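Local coordinates for protein AtGH3.15 acyl acid amido synthetase (Arabidopsis thaliana, PDB 6E1Q) that conjugates glutamine, and possibly cysteine, to the auxin precursor indole-3-butyric acid, and glutamine to the herbicide 2,4-DB, using ATP and releasing AMP and diphosphate, at residues 500-509 against 578-586. Sequence-based numbering, arbitrary orientation.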
# COMPACT_ATOMS: atom_id res chain seq x y z
N MET A 500 9.96 28.44 7.83
CA MET A 500 10.64 27.15 8.00
C MET A 500 10.94 26.87 9.46
O MET A 500 10.77 25.74 9.93
CB MET A 500 11.94 27.09 7.18
CG MET A 500 11.73 26.88 5.68
SD MET A 500 10.47 25.61 5.38
CE MET A 500 11.32 24.12 5.95
N GLU A 501 11.35 27.89 10.20
CA GLU A 501 11.65 27.70 11.62
C GLU A 501 10.38 27.37 12.40
O GLU A 501 10.41 26.57 13.34
CB GLU A 501 12.36 28.93 12.17
CG GLU A 501 13.80 29.07 11.65
CD GLU A 501 14.54 30.29 12.23
OE1 GLU A 501 13.92 31.36 12.43
OE2 GLU A 501 15.76 30.17 12.46
N GLU A 502 9.25 27.99 12.03
CA GLU A 502 7.99 27.64 12.68
C GLU A 502 7.55 26.23 12.29
O GLU A 502 6.95 25.53 13.11
CB GLU A 502 6.92 28.68 12.35
CG GLU A 502 5.59 28.51 13.13
CD GLU A 502 5.72 28.84 14.62
OE1 GLU A 502 6.80 29.29 15.04
OE2 GLU A 502 4.72 28.66 15.37
N CYS A 503 7.87 25.79 11.06
CA CYS A 503 7.61 24.40 10.69
C CYS A 503 8.36 23.45 11.61
O CYS A 503 7.79 22.45 12.09
CB CYS A 503 8.03 24.14 9.23
SG CYS A 503 6.87 24.84 8.05
N CYS A 504 9.64 23.73 11.86
CA CYS A 504 10.42 22.89 12.77
C CYS A 504 9.72 22.76 14.11
O CYS A 504 9.55 21.65 14.63
CB CYS A 504 11.81 23.49 12.97
SG CYS A 504 12.88 23.38 11.55
N PHE A 505 9.30 23.89 14.68
CA PHE A 505 8.62 23.88 15.97
C PHE A 505 7.32 23.10 15.91
O PHE A 505 6.98 22.38 16.86
CB PHE A 505 8.35 25.31 16.40
CG PHE A 505 7.43 25.41 17.56
CD1 PHE A 505 7.88 25.08 18.84
CD2 PHE A 505 6.12 25.82 17.39
CE1 PHE A 505 7.04 25.18 19.94
CE2 PHE A 505 5.26 25.91 18.48
CZ PHE A 505 5.72 25.60 19.76
N THR A 506 6.58 23.22 14.81
CA THR A 506 5.25 22.61 14.75
C THR A 506 5.35 21.10 14.74
O THR A 506 4.51 20.42 15.34
CB THR A 506 4.51 23.12 13.51
OG1 THR A 506 4.48 24.55 13.57
CG2 THR A 506 3.08 22.60 13.45
N VAL A 507 6.36 20.55 14.06
CA VAL A 507 6.66 19.12 14.20
C VAL A 507 6.90 18.78 15.66
O VAL A 507 6.32 17.83 16.20
CB VAL A 507 7.87 18.72 13.34
CG1 VAL A 507 8.10 17.21 13.46
CG2 VAL A 507 7.69 19.11 11.90
N GLU A 508 7.79 19.54 16.31
CA GLU A 508 8.16 19.22 17.69
C GLU A 508 6.96 19.27 18.61
O GLU A 508 6.78 18.39 19.46
CB GLU A 508 9.22 20.19 18.20
CG GLU A 508 10.56 20.05 17.55
CD GLU A 508 11.65 20.62 18.41
OE1 GLU A 508 11.63 21.85 18.64
OE2 GLU A 508 12.52 19.85 18.87
N GLU A 509 6.13 20.30 18.45
CA GLU A 509 4.97 20.46 19.32
C GLU A 509 3.98 19.33 19.13
O GLU A 509 3.15 19.08 20.01
CB GLU A 509 4.32 21.83 19.04
CG GLU A 509 3.04 22.15 19.80
CD GLU A 509 3.28 22.58 21.25
OE1 GLU A 509 4.45 22.66 21.67
OE2 GLU A 509 2.28 22.85 21.95
N PHE A 578 17.27 24.25 8.73
CA PHE A 578 16.55 25.12 9.65
C PHE A 578 16.39 24.38 10.97
O PHE A 578 16.23 23.16 10.99
CB PHE A 578 15.18 25.51 9.08
CG PHE A 578 15.25 26.13 7.71
CD1 PHE A 578 15.41 27.50 7.56
CD2 PHE A 578 15.18 25.34 6.58
CE1 PHE A 578 15.48 28.07 6.30
CE2 PHE A 578 15.24 25.90 5.32
CZ PHE A 578 15.40 27.27 5.18
N LEU A 579 16.46 25.12 12.06
CA LEU A 579 16.28 24.57 13.39
C LEU A 579 15.07 25.21 14.04
O LEU A 579 14.76 26.39 13.80
CB LEU A 579 17.51 24.81 14.27
CG LEU A 579 18.82 24.19 13.79
CD1 LEU A 579 20.02 24.84 14.49
CD2 LEU A 579 18.78 22.71 14.04
N SER A 580 14.39 24.44 14.89
CA SER A 580 13.35 25.03 15.72
C SER A 580 13.97 26.08 16.63
O SER A 580 15.03 25.86 17.22
CB SER A 580 12.66 23.94 16.55
OG SER A 580 11.78 24.51 17.52
N ARG A 581 13.31 27.23 16.74
CA ARG A 581 13.79 28.28 17.63
C ARG A 581 12.98 28.37 18.91
O ARG A 581 13.28 29.21 19.75
CB ARG A 581 13.78 29.64 16.91
CG ARG A 581 14.90 29.81 15.88
CD ARG A 581 16.13 29.00 16.27
NE ARG A 581 17.19 29.09 15.27
CZ ARG A 581 18.36 28.46 15.36
NH1 ARG A 581 18.62 27.70 16.41
NH2 ARG A 581 19.28 28.60 14.41
N LYS A 582 11.98 27.52 19.08
CA LYS A 582 11.17 27.54 20.28
C LYS A 582 11.16 26.15 20.89
O LYS A 582 11.26 25.15 20.19
CB LYS A 582 9.73 28.01 19.98
CG LYS A 582 9.63 29.46 19.49
CD LYS A 582 8.57 29.62 18.41
CE LYS A 582 7.16 29.58 18.97
NZ LYS A 582 6.12 29.37 17.91
N ILE A 583 11.07 26.10 22.22
CA ILE A 583 11.02 24.83 22.92
C ILE A 583 9.57 24.38 23.00
O ILE A 583 8.70 25.19 23.34
CB ILE A 583 11.69 24.93 24.30
CG1 ILE A 583 13.15 25.35 24.15
CG2 ILE A 583 11.61 23.62 25.05
CD1 ILE A 583 13.39 26.82 24.44
N PRO A 584 9.27 23.12 22.69
CA PRO A 584 7.88 22.65 22.76
C PRO A 584 7.39 22.56 24.20
O PRO A 584 8.17 22.45 25.15
CB PRO A 584 7.93 21.26 22.10
CG PRO A 584 9.35 20.83 22.24
CD PRO A 584 10.18 22.07 22.19
N SER A 585 6.07 22.61 24.36
CA SER A 585 5.49 22.61 25.69
C SER A 585 5.41 21.19 26.25
O SER A 585 5.32 20.21 25.51
CB SER A 585 4.10 23.26 25.65
OG SER A 585 3.27 22.61 24.70
N TRP A 586 5.45 21.10 27.58
CA TRP A 586 5.27 19.85 28.30
C TRP A 586 5.05 20.15 29.78
O TRP A 586 5.74 21.00 30.35
CB TRP A 586 6.49 18.93 28.12
CG TRP A 586 6.30 17.62 28.81
CD1 TRP A 586 5.72 16.49 28.31
CD2 TRP A 586 6.67 17.31 30.16
NE1 TRP A 586 5.70 15.50 29.26
CE2 TRP A 586 6.28 15.98 30.41
CE3 TRP A 586 7.28 18.03 31.19
CZ2 TRP A 586 6.49 15.35 31.64
CZ3 TRP A 586 7.49 17.42 32.40
CH2 TRP A 586 7.10 16.08 32.62
O HOH W 1 10.82 27.84 15.62
O HOH W 2 17.27 28.05 11.38
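With CG anti to the backbone N (chi1 176°) and a bend at chi2, Glu-509 turns its carboxylate back to Ser-585, while Phe-505, whose CG is likewise anti to N (chi1 169°), turns one face of its ring to the folded chain of Lys-582. Ser-585 closes on the carboxylate with two donors: its backbone N reaches the syn lone pair of Glu-509 OE1 in a nearly straight bond of 3.1 Å, and its OG bonds Glu-509 OE2 at 2.9 Å, slightly out of the carboxylate plane. Replacing Glu-509 by alanine is likely to leave Ser-585 N and OG without their carboxylate partner and let this part of the tail sit less firmly on the helix. Lys-582 lies with CE above the ring centre and NZ in a cation-pi contact 4.0 Å from the centroid of the Phe-505 ring; the opposite face carries Glu-509 CB. The same NZ also forms a salt bridge with Glu-502 OE1, on its syn lone pair, at 3.0 Å. Deeper in, Ser-580 OG lies 2.9 Å from Glu-508 OE1, its proton having Lys-582 O as an alternative acceptor, while Glu-508 OE2 is held by Tyr-515 and Arg-519. Toward the start of the helix, Met-500 sets CB squarely over the Phe-578 ring, 3.5 Å from its centroid. Glu-501 OE2 forms a salt bridge with Arg-581 NE through a weak N-H bond of 3.3 Å, the carboxylate standing almost perpendicular to the guanidinium, and a water joins Glu-501 O to Arg-581 N. Strand 574-579 pairs with strand 529-533 at the edge of a four-stranded mixed sheet, so the contact joins helix 497-510 to the end of this edge strand and the following C-terminal tail, in the alpha/beta C-terminal domain of the GH3 fold.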